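Local coordinates for protein response regulator aspartate phosphatase H (Bacillus subtilis, PDB 3Q15) that dephosphorylates the sporulation phosphotransferase Spo0F, also acts on the response regulator ComA, and takes part in the temporal separation of competence and sporulation, at residues S224-A229 with P261-G266; T270-K273 with K279-Q282. All coordinates share one frame; numbering follows the deposited sequence.

Contact 1 of 2, residues S224-A229 with P261-G266; sequences SLLNIA and PKVLFG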
loop_
_atom_site.group_PDB
_atom_site.type_symbol
_atom_site.label_atom_id
_atom_site.label_comp_id
_atom_site.label_asym_id
_atom_site.label_seq_id
_atom_site.Cartn_x
_atom_site.Cartn_y
_atom_site.Cartn_z
ATOM N N SER A 224 -23.140 15.455 3.201
ATOM C CA SER A 224 -23.412 14.231 3.954
ATOM C C SER A 224 -24.715 13.585 3.503
ATOM O O SER A 224 -24.788 12.366 3.326
ATOM C CB SER A 224 -23.479 14.521 5.457
ATOM O OG SER A 224 -22.239 15.022 5.936
ATOM N N LEU A 225 -25.742 14.411 3.328
ATOM C CA LEU A 225 -27.054 13.934 2.910
ATOM C C LEU A 225 -26.986 13.361 1.499
ATOM O O LEU A 225 -27.615 12.348 1.196
ATOM C CB LEU A 225 -28.074 15.072 2.975
ATOM C CG LEU A 225 -28.498 15.536 4.372
ATOM C CD1 LEU A 225 -29.275 16.843 4.295
ATOM C CD2 LEU A 225 -29.328 14.462 5.066
ATOM N N LEU A 226 -26.213 14.019 0.642
ATOM C CA LEU A 226 -25.990 13.541 -0.717
ATOM C C LEU A 226 -25.276 12.194 -0.703
ATOM O O LEU A 226 -25.656 11.268 -1.420
ATOM C CB LEU A 226 -25.166 14.558 -1.503
ATOM C CG LEU A 226 -24.712 14.137 -2.900
ATOM C CD1 LEU A 226 -25.906 13.771 -3.766
ATOM C CD2 LEU A 226 -23.911 15.255 -3.536
ATOM N N ASN A 227 -24.239 12.093 0.120
ATOM C CA ASN A 227 -23.484 10.855 0.245
ATOM C C ASN A 227 -24.344 9.709 0.763
ATOM O O ASN A 227 -24.239 8.580 0.286
ATOM C CB ASN A 227 -22.253 11.065 1.133
ATOM C CG ASN A 227 -21.185 11.902 0.451
ATOM O OD1 ASN A 227 -21.233 12.110 -0.758
ATOM N ND2 ASN A 227 -20.214 12.376 1.221
ATOM N N ILE A 228 -25.200 10.008 1.734
ATOM C CA ILE A 228 -26.149 9.026 2.241
ATOM C C ILE A 228 -27.096 8.566 1.132
ATOM O O ILE A 228 -27.333 7.368 0.968
ATOM C CB ILE A 228 -26.964 9.590 3.424
ATOM C CG1 ILE A 228 -26.037 9.887 4.605
ATOM C CG2 ILE A 228 -28.052 8.616 3.838
ATOM C CD1 ILE A 228 -26.725 10.543 5.772
ATOM N N ALA A 229 -27.626 9.521 0.372
ATOM C CA ALA A 229 -28.530 9.213 -0.736
ATOM C C ALA A 229 -27.870 8.317 -1.790
ATOM O O ALA A 229 -28.461 7.333 -2.237
ATOM C CB ALA A 229 -29.048 10.498 -1.370
ATOM N N PRO A 261 -26.392 20.825 -9.085
ATOM C CA PRO A 261 -26.192 19.962 -10.255
ATOM C C PRO A 261 -25.924 18.512 -9.860
ATOM O O PRO A 261 -26.564 17.605 -10.387
ATOM C CB PRO A 261 -24.959 20.569 -10.935
ATOM C CG PRO A 261 -24.991 22.008 -10.544
ATOM C CD PRO A 261 -25.529 22.021 -9.130
ATOM N N LYS A 262 -24.994 18.299 -8.936
ATOM C CA LYS A 262 -24.665 16.950 -8.495
ATOM C C LYS A 262 -25.840 16.296 -7.774
ATOM O O LYS A 262 -26.112 15.112 -7.964
ATOM C CB LYS A 262 -23.428 16.963 -7.597
ATOM C CG LYS A 262 -23.089 15.611 -6.992
ATOM C CD LYS A 262 -21.649 15.562 -6.502
ATOM C CE LYS A 262 -21.337 16.727 -5.584
ATOM N NZ LYS A 262 -19.908 16.710 -5.166
ATOM N N VAL A 263 -26.534 17.073 -6.948
ATOM C CA VAL A 263 -27.701 16.570 -6.232
ATOM C C VAL A 263 -28.826 16.187 -7.196
ATOM O O VAL A 263 -29.427 15.124 -7.064
ATOM C CB VAL A 263 -28.226 17.596 -5.202
ATOM C CG1 VAL A 263 -29.561 17.147 -4.629
ATOM C CG2 VAL A 263 -27.211 17.801 -4.093
ATOM N N LEU A 264 -29.104 17.049 -8.168
ATOM C CA LEU A 264 -30.182 16.787 -9.117
ATOM C C LEU A 264 -29.876 15.640 -10.087
ATOM O O LEU A 264 -30.790 15.012 -10.621
ATOM C CB LEU A 264 -30.549 18.061 -9.881
ATOM C CG LEU A 264 -31.166 19.173 -9.030
ATOM C CD1 LEU A 264 -31.450 20.416 -9.863
ATOM C CD2 LEU A 264 -32.434 18.682 -8.351
ATOM N N PHE A 265 -28.598 15.359 -10.320
ATOM C CA PHE A 265 -28.243 14.243 -11.190
ATOM C C PHE A 265 -28.463 12.904 -10.490
ATOM O O PHE A 265 -28.936 11.947 -11.101
ATOM C CB PHE A 265 -26.799 14.346 -11.688
ATOM C CG PHE A 265 -26.329 13.113 -12.409
ATOM C CD1 PHE A 265 -26.674 12.897 -13.731
ATOM C CD2 PHE A 265 -25.558 12.162 -11.760
ATOM C CE1 PHE A 265 -26.259 11.761 -14.397
ATOM C CE2 PHE A 265 -25.133 11.021 -12.425
ATOM C CZ PHE A 265 -25.488 10.823 -13.746
ATOM N N GLY A 266 -28.111 12.840 -9.210
ATOM C CA GLY A 266 -28.352 11.647 -8.420
ATOM C C GLY A 266 -29.838 11.372 -8.324
ATOM O O GLY A 266 -30.297 10.253 -8.555
#

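Contact 2 of 2, residues T270-K273 with K279-Q282; sequences TLCK and KAFQ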
loop_
_atom_site.group_PDB
_atom_site.type_symbol
_atom_site.label_atom_id
_atom_site.label_comp_id
_atom_site.label_asym_id
_atom_site.label_seq_id
_atom_site.Cartn_x
_atom_site.Cartn_y
_atom_site.Cartn_z
ATOM N N THR A 270 -31.593 8.140 -10.136
ATOM C CA THR A 270 -32.309 7.232 -9.246
ATOM C C THR A 270 -33.769 7.090 -9.651
ATOM O O THR A 270 -34.325 5.995 -9.624
ATOM C CB THR A 270 -32.240 7.702 -7.782
ATOM O OG1 THR A 270 -30.869 7.783 -7.374
ATOM C CG2 THR A 270 -32.968 6.728 -6.875
ATOM N N LEU A 271 -34.385 8.205 -10.023
ATOM C CA LEU A 271 -35.774 8.196 -10.443
ATOM C C LEU A 271 -35.948 7.430 -11.753
ATOM O O LEU A 271 -36.938 6.726 -11.940
ATOM C CB LEU A 271 -36.306 9.623 -10.571
ATOM C CG LEU A 271 -36.567 10.328 -9.240
ATOM C CD1 LEU A 271 -37.001 11.773 -9.449
ATOM C CD2 LEU A 271 -37.608 9.562 -8.435
ATOM N N CYS A 272 -34.976 7.567 -12.652
ATOM C CA CYS A 272 -35.014 6.868 -13.933
ATOM C C CYS A 272 -34.899 5.356 -13.753
ATOM O O CYS A 272 -35.604 4.587 -14.403
ATOM C CB CYS A 272 -33.903 7.369 -14.862
ATOM S SG CYS A 272 -34.166 9.036 -15.513
ATOM N N LYS A 273 -34.000 4.938 -12.870
ATOM C CA LYS A 273 -33.823 3.522 -12.578
ATOM C C LYS A 273 -35.051 2.964 -11.869
ATOM O O LYS A 273 -35.332 1.769 -11.946
ATOM C CB LYS A 273 -32.568 3.302 -11.731
ATOM C CG LYS A 273 -31.271 3.441 -12.513
ATOM C CD LYS A 273 -30.051 3.255 -11.626
ATOM C CE LYS A 273 -29.942 4.366 -10.599
ATOM N NZ LYS A 273 -28.633 4.339 -9.893
ATOM N N LYS A 279 -41.077 12.182 -13.779
ATOM C CA LYS A 279 -40.676 12.971 -12.625
ATOM C C LYS A 279 -39.199 13.326 -12.736
ATOM O O LYS A 279 -38.791 14.434 -12.394
ATOM C CB LYS A 279 -40.941 12.201 -11.331
ATOM C CG LYS A 279 -40.581 12.963 -10.067
ATOM C CD LYS A 279 -40.906 12.148 -8.820
ATOM C CE LYS A 279 -40.503 12.882 -7.547
ATOM N NZ LYS A 279 -40.744 12.056 -6.329
ATOM N N ALA A 280 -38.402 12.381 -13.223
ATOM C CA ALA A 280 -36.967 12.599 -13.380
ATOM C C ALA A 280 -36.671 13.722 -14.366
ATOM O O ALA A 280 -35.841 14.588 -14.095
ATOM C CB ALA A 280 -36.277 11.319 -13.817
ATOM N N PHE A 281 -37.351 13.707 -15.509
ATOM C CA PHE A 281 -37.090 14.685 -16.558
ATOM C C PHE A 281 -37.213 16.109 -16.035
ATOM O O PHE A 281 -36.533 17.018 -16.510
ATOM C CB PHE A 281 -38.019 14.471 -17.756
ATOM C CG PHE A 281 -37.586 13.355 -18.664
ATOM C CD1 PHE A 281 -36.668 12.412 -18.236
ATOM C CD2 PHE A 281 -38.084 13.261 -19.951
ATOM C CE1 PHE A 281 -36.264 11.390 -19.069
ATOM C CE2 PHE A 281 -37.681 12.239 -20.789
ATOM C CZ PHE A 281 -36.770 11.303 -20.347
ATOM N N GLN A 282 -38.078 16.294 -15.048
ATOM C CA GLN A 282 -38.253 17.597 -14.426
ATOM C C GLN A 282 -36.962 18.069 -13.765
ATOM O O GLN A 282 -36.539 19.209 -13.953
ATOM C CB GLN A 282 -39.374 17.546 -13.390
ATOM C CG GLN A 282 -39.363 18.711 -12.417
ATOM C CD GLN A 282 -40.330 18.514 -11.268
ATOM O OE1 GLN A 282 -39.975 18.705 -10.103
ATOM N NE2 GLN A 282 -41.562 18.133 -11.590
#

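Contact 1 of 2, residues S224-A229 with P261-G266
Leu226 drives its two methyls against the start of helix 260-273, one over the aliphatic part of Lys262 and the other against the backbone at Val263. The segments belong to predicted TPR 4 and TPR 5 of the C-terminal TPR domain, so this contact joins neighbouring repeats. The closest CA atoms are those of Leu226 and Val263, 6.5 Å apart, a spacing that one branched aliphatic side chain can bridge. With its CG anti to the backbone N (chi1 173°), Leu226 reaches across with both methyls. Leu226 CD1 rests 4.1 Å from Val263 CA; CD2 lies between the lysine chain and Val263 CG2, 4.2 Å from the latter. Val263 points neither squarely at the other helix nor away from it, and offers a compact beta-branched flank to the leucine. The closer meeting is with Lys262: Leu226 CD2 lies against three successive methylenes, CG, CD and CE, and is 3.6 Å from both Lys262 CG and Lys262 CE. The bend at chi3 (52°) turns CE off the line of the chain, and the two side chains cross at about a right angle. Lysine suits a partly exposed place like this, since its methylenes extend the apolar surface while its charged end need not be buried. Phe245 of helix 238-255 also packs on the leucine, and Tyr299 of helix 299-310 touches Lys262. The ammonium lies past the methyl, Lys262 NZ standing 4.6 Å from Leu226 CD2.

Contact 2 of 2, residues T270-K273 with K279-Q282
The last turn of helix 260-273 and the early part of helix 277-290 run in broadly opposite senses and come together at Leu271 CA and Ala280 CA, only 5.4 Å apart, as the two helices of one TPR hairpin, predicted TPR 5. Such a close approach calls for a small residue, and Ala280 supplies it. Counted from the predicted start of the repeat, it occupies the twentieth position, where the TPR consensus also favours alanine. Its single methyl points at the opposite helix and fits between two side chains: Ala280 CB is 3.7 Å from Leu271 CB and 3.5 Å from Cys272 SG. The cysteine approaches from one flank, with SG anti to the carbonyl carbon (chi1 -72°), which brings its compact, polarisable sulfur beside the methyl. Leu271 uses different atoms for different partners. Its CB lies against the alanine, whereas Leu271 CD1, farther out on the branch, touches Lys279, at 3.8 Å from CG and 4.0 Å from CD. The lysine is extended beyond CG, so its methylenes slant past that methyl as a nearly straight rod and carry the charged end beyond the leucine; the side chain also touches Gln246 of helix 238-255. That helix covers Leu271 as well, through Val242, and Tyr310 of helix 299-310 packs on Cys272. Across the two segments there is no hydrogen bond or salt bridge, so between them the contact is one of van der Waals packing and the hydrophobic effect, which suggests that the close spacing rests on complementary shape, with a methyl seated between a methylene and a sulfur.

How the contacts relate
Both contacts are largely buried and both use helix 260-273, but different parts of it. Contact 1 attaches its beginning to helix 218-235 of the preceding predicted repeat, whereas contact 2 pairs its end with helix 277-290 of the same repeat. Their centres are about 14 Å apart, with contact 1 nearer the centre of the chain. Each is apolar, and each has a lysine lending methylenes at the margin. The difference lies in spacing: between repeats, a long leucine spans a wider backbone gap, while within the hairpin an alanine permits closer helices. Contact 2 also buries more surface, 206 Å² against 147 Å².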